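Local coordinates for ssDNA binding protein (Aeropyrum pernix, PDB 4PSN), which binds single-stranded DNA as a member of the ThermoDBP-related archaeal family, entrapping it in a tunnel system that runs between its subunits, at the interface of chains A and B and the interface of chains A and C. Coordinates in Å, arbitrary orientation; residue numbers count along the deposited sequence, not the author numbering. Chains: chain A/B/C, ssDNA binding protein.

Contact 1: the interface of chains A and B. Residues chain A 57, 61-62, 94; chain B 103, 106.
With CG anti to its own carbonyl carbon (chi1 -64°), A:Leu62 drops its CD2 methyl between B:Ile103 and B:Ile106, which stand one helical turn apart on chain B. Both isoleucines hold CG1 anti to the carbonyl carbon, but they part at the second torsion: chi2 is -66° in B:Ile103, where the chain folds back, and 166° in B:Ile106, where it runs out extended. The CD1 of B:Ile103 lies 3.7 Å from A:Leu62 CD2, the two side chains crossing at about a right angle. B:Ile106 instead slides past A:Leu62 in the opposite direction, its CD1 3.9 Å from the same CD2. The branch methyl CG2 of B:Ile106 packs on A:Lys61 CB at 3.6 Å while still touching A:Leu62 CD2. A:Lys61 thus gives the contact the base of its side chain, while the chain, bent at chi2 and chi3, carries NZ away from the isoleucines. Farther back, A:Leu94 flanks B:Ile103. This apolar patch of the two-fold A-B interface hides 162 Å², recurs with the chains exchanged and probably helps hold the two together. In the fold, the end of helix 40-61, the residue just after it and strand 90-97 of chain A receive the first turns of helix 100-119 of chain B.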
# COMPACT_ATOMS: atom_id res chain seq x y z
N LEU A 57 -18.47 19.13 0.09
CA LEU A 57 -18.56 18.63 1.46
C LEU A 57 -17.32 18.94 2.30
O LEU A 57 -17.40 19.57 3.36
CB LEU A 57 -18.87 17.14 1.48
CG LEU A 57 -18.83 16.52 2.89
CD1 LEU A 57 -19.94 17.11 3.76
CD2 LEU A 57 -18.93 15.01 2.82
N LYS A 61 -18.47 22.49 3.76
CA LYS A 61 -19.23 22.12 4.95
C LYS A 61 -18.36 21.67 6.14
O LYS A 61 -18.69 21.96 7.28
CB LYS A 61 -20.29 21.08 4.61
CG LYS A 61 -21.12 21.43 3.38
CD LYS A 61 -22.57 21.74 3.71
CE LYS A 61 -22.71 22.92 4.66
NZ LYS A 61 -24.11 23.42 4.79
N LEU A 62 -17.27 20.96 5.87
CA LEU A 62 -16.43 20.45 6.95
C LEU A 62 -15.18 21.28 7.15
O LEU A 62 -14.43 21.05 8.09
CB LEU A 62 -16.05 18.99 6.68
CG LEU A 62 -17.20 17.98 6.64
CD1 LEU A 62 -16.72 16.63 6.18
CD2 LEU A 62 -17.87 17.86 8.01
N LEU A 94 -12.63 12.65 9.51
CA LEU A 94 -11.71 13.76 9.37
C LEU A 94 -10.80 13.83 10.59
O LEU A 94 -11.25 13.63 11.72
CB LEU A 94 -12.48 15.08 9.21
CG LEU A 94 -11.67 16.38 9.23
CD1 LEU A 94 -10.65 16.41 8.11
CD2 LEU A 94 -12.59 17.60 9.15
N ILE B 103 -19.25 15.36 12.85
CA ILE B 103 -19.24 15.17 11.40
C ILE B 103 -20.54 14.63 10.83
O ILE B 103 -21.04 15.14 9.84
CB ILE B 103 -18.14 14.18 10.94
CG1 ILE B 103 -16.76 14.64 11.39
CG2 ILE B 103 -18.17 14.02 9.42
CD1 ILE B 103 -16.33 15.92 10.73
N ILE B 106 -23.61 16.78 9.63
CA ILE B 106 -23.30 17.52 8.42
C ILE B 106 -23.31 16.63 7.18
O ILE B 106 -23.88 17.00 6.14
CB ILE B 106 -21.92 18.21 8.53
CG1 ILE B 106 -21.93 19.20 9.70
CG2 ILE B 106 -21.56 18.89 7.22
CD1 ILE B 106 -20.54 19.69 10.11

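Contact 2: the interface of chains A and C. Residues chain A 211, 215; chain C 173, 175, 202, 212.
Here two copies of the protein meet through a two-fold symmetric interface, in a patch where an ionic cluster and an apolar contact lie side by side and probably help hold chains A and C together in the assembly. A:Glu215 and A:Arg211, a turn apart on helix 206-218, face strand 172-180 of chain C. C:Lys175 NZ makes a salt bridge to A:Glu215 OE2 at 2.9 Å, as modelled on the anti side of this oxygen; the lysine is poorly ordered, so its exact direction is doubtful. The same oxygen accepts from A:Arg211 NE at 3.0 Å, with 161° at the hydrogen. That oxygen lies in the guanidinium plane, yet the N-H reaches it from above the carboxylate plane. The bond would steady the arginine's head, and the shared carboxylate probably offsets the two neighbouring positive charges. A:Arg211 sets off with CG anti to the backbone N (chi1 -170°), then bends at chi3, bringing its guanidinium against C:Leu173. C:Val212 adds its CG2 methyl 3.8 Å from A:Arg211 NH2. C:Gln202 brings its amide oxygen OE1 to 3.7 Å from A:Arg211 CD. On one guanidinium face, the C:Leu173 CD2 methyl sits toward the rim, 3.4 Å from A:Arg211 CZ.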
# COMPACT_ATOMS: atom_id res chain seq x y z
N ARG A 211 -2.93 -10.82 22.03
CA ARG A 211 -3.55 -12.16 22.06
C ARG A 211 -3.11 -12.98 23.28
O ARG A 211 -3.93 -13.65 23.93
CB ARG A 211 -3.22 -12.92 20.78
CG ARG A 211 -4.02 -14.21 20.60
CD ARG A 211 -3.30 -15.14 19.63
NE ARG A 211 -2.14 -15.80 20.24
CZ ARG A 211 -0.88 -15.65 19.85
NH1 ARG A 211 -0.58 -14.82 18.86
NH2 ARG A 211 0.09 -16.32 20.46
N GLU A 215 -5.50 -14.41 26.23
CA GLU A 215 -5.55 -15.85 26.49
C GLU A 215 -5.33 -16.11 27.99
O GLU A 215 -6.04 -16.89 28.59
CB GLU A 215 -4.46 -16.60 25.75
CG GLU A 215 -4.60 -16.70 24.25
CD GLU A 215 -3.30 -17.16 23.60
OE1 GLU A 215 -2.28 -17.21 24.32
OE2 GLU A 215 -3.29 -17.47 22.39
N LEU C 173 -4.62 -21.32 15.50
CA LEU C 173 -4.05 -21.44 16.83
C LEU C 173 -5.00 -22.21 17.74
O LEU C 173 -6.14 -21.80 17.94
CB LEU C 173 -3.77 -20.05 17.41
CG LEU C 173 -2.30 -19.69 17.58
CD1 LEU C 173 -1.55 -19.90 16.29
CD2 LEU C 173 -2.17 -18.24 18.05
N LYS C 175 -5.84 -22.88 21.29
CA LYS C 175 -5.64 -22.36 22.64
C LYS C 175 -5.63 -23.48 23.67
O LYS C 175 -6.17 -24.56 23.42
CB LYS C 175 -6.77 -21.40 23.01
CG LYS C 175 -7.13 -20.40 21.92
CD LYS C 175 -6.09 -19.31 21.84
CE LYS C 175 -6.58 -18.15 21.00
NZ LYS C 175 -5.95 -16.88 21.43
N GLN C 202 -8.56 -21.10 16.66
CA GLN C 202 -8.73 -19.70 16.28
C GLN C 202 -8.00 -19.38 14.97
O GLN C 202 -6.85 -19.77 14.78
CB GLN C 202 -8.19 -18.81 17.42
CG GLN C 202 -8.36 -17.32 17.17
CD GLN C 202 -7.73 -16.45 18.25
OE1 GLN C 202 -6.57 -16.62 18.62
NE2 GLN C 202 -8.50 -15.50 18.76
N VAL C 212 4.26 -19.47 17.50
CA VAL C 212 3.86 -20.53 18.42
C VAL C 212 4.53 -21.87 18.05
O VAL C 212 5.04 -22.60 18.92
CB VAL C 212 2.33 -20.69 18.49
CG1 VAL C 212 1.93 -22.00 19.18
CG2 VAL C 212 1.69 -19.48 19.21

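Contact 3: the interface of chains A and C. Residues chain A 161, 176; chain C 132, 134, 136, 152, 163, 219.
A:Arg176 reaches across from strand 172-180 into chain C and has 104 Å² of its surface hidden there, well beyond C:Leu219 with 38 Å² and C:Val134 with 24 Å². Its CG lies anti to the backbone N (chi1 168°), and a bend at chi3 swings the guanidinium toward C:Asp136. NH2 forms a salt bridge to OD2 of that carboxylate at 2.7 Å, nearly straight at 177°. This buried arginine-aspartate pair belongs to the two-fold A-C interface and probably ties the chains together. OD2 lies in the guanidinium plane, but the carboxylate is turned, its plane 51° from that of the guanidinium, and the N-H meets OD2 from above the carboxylate plane. A second bond, from A:Arg176 NH1 to C:Asp136 OD1, is weak at 3.4 Å. C:Leu219 crosses the arginine at about a right angle and lays CD1 over the rim of one guanidinium face. The opposite face is covered from within its own chain by A:Leu161, whose CD1 stands over the centre, and this sandwich should limit tilting. C:Val134 slides past in the opposite direction, its CG2 3.5 Å from A:Arg176 NH2. Behind the acid, C:Thr132 OG1 accepts the backbone N-H of C:Asp136 at 3.0 Å and donates to C:Asp136 OD2 at 2.6 Å.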
# COMPACT_ATOMS: atom_id res chain seq x y z
N LEU A 161 7.01 -22.63 36.15
CA LEU A 161 7.07 -22.14 34.79
C LEU A 161 6.37 -20.80 34.75
O LEU A 161 5.32 -20.63 35.37
CB LEU A 161 6.35 -23.09 33.84
CG LEU A 161 6.85 -24.54 33.80
CD1 LEU A 161 5.92 -25.38 32.94
CD2 LEU A 161 8.27 -24.60 33.27
N ARG A 176 7.99 -19.22 27.67
CA ARG A 176 8.03 -20.15 28.80
C ARG A 176 9.42 -20.21 29.40
O ARG A 176 10.40 -20.52 28.73
CB ARG A 176 7.62 -21.57 28.39
CG ARG A 176 7.95 -22.57 29.50
CD ARG A 176 7.92 -24.00 29.04
NE ARG A 176 6.55 -24.48 28.91
CZ ARG A 176 6.22 -25.76 28.91
NH1 ARG A 176 4.95 -26.13 28.80
NH2 ARG A 176 7.16 -26.68 29.02
N THR C 132 9.78 -32.47 26.46
CA THR C 132 10.48 -31.33 27.03
C THR C 132 11.08 -31.71 28.37
O THR C 132 10.78 -32.78 28.92
CB THR C 132 9.53 -30.18 27.30
OG1 THR C 132 8.68 -30.55 28.40
CG2 THR C 132 8.72 -29.84 26.05
N VAL C 134 10.39 -30.77 31.25
CA VAL C 134 9.40 -30.96 32.30
C VAL C 134 8.39 -32.05 31.95
O VAL C 134 7.39 -32.22 32.65
CB VAL C 134 8.69 -29.64 32.65
CG1 VAL C 134 9.71 -28.62 33.13
CG2 VAL C 134 7.95 -29.10 31.45
N ASP C 136 6.46 -32.44 28.98
CA ASP C 136 5.42 -32.23 27.98
C ASP C 136 5.79 -33.07 26.77
O ASP C 136 6.97 -33.32 26.54
CB ASP C 136 5.33 -30.76 27.51
CG ASP C 136 5.35 -29.76 28.65
OD1 ASP C 136 4.28 -29.43 29.19
OD2 ASP C 136 6.45 -29.27 28.98
N ILE C 152 1.68 -29.22 21.55
CA ILE C 152 2.33 -29.63 22.78
C ILE C 152 1.29 -30.12 23.77
O ILE C 152 0.26 -29.50 23.98
CB ILE C 152 3.20 -28.50 23.38
CG1 ILE C 152 3.85 -28.96 24.69
CG2 ILE C 152 2.37 -27.22 23.60
CD1 ILE C 152 5.00 -28.03 25.12
N ARG C 163 -2.19 -27.59 23.35
CA ARG C 163 -2.21 -26.36 22.56
C ARG C 163 -1.29 -26.51 21.37
O ARG C 163 -0.48 -27.42 21.33
CB ARG C 163 -1.86 -25.10 23.38
CG ARG C 163 -0.64 -25.17 24.28
CD ARG C 163 -0.94 -26.05 25.50
NE ARG C 163 -0.05 -25.81 26.62
CZ ARG C 163 0.56 -26.79 27.31
NH1 ARG C 163 1.35 -26.49 28.33
NH2 ARG C 163 0.37 -28.06 26.96
N LEU C 219 11.26 -26.07 22.55
CA LEU C 219 11.23 -26.69 23.88
C LEU C 219 11.71 -28.13 23.84
O LEU C 219 11.98 -28.72 24.89
CB LEU C 219 9.82 -26.66 24.47
CG LEU C 219 9.31 -25.25 24.72
CD1 LEU C 219 7.86 -25.28 25.18
CD2 LEU C 219 10.21 -24.62 25.77

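Contacts 2 and 3 are parts of the same A-C interface, their C-alpha centres about 15 Å apart, whereas contact 1 joins A to B and lies about 41 Å from contact 2 and 55 Å from contact 3. Strand 172-180 serves both A-C patches, lending its chain C copy to contact 2 and its chain A copy to contact 3. In these patches chain A meets B through its N-terminal half and C through its C-terminal region. Since each interface is two-fold symmetric, combining the two types could build the deposited four-subunit assembly and help frame the intersubunit tunnels that hold DNA.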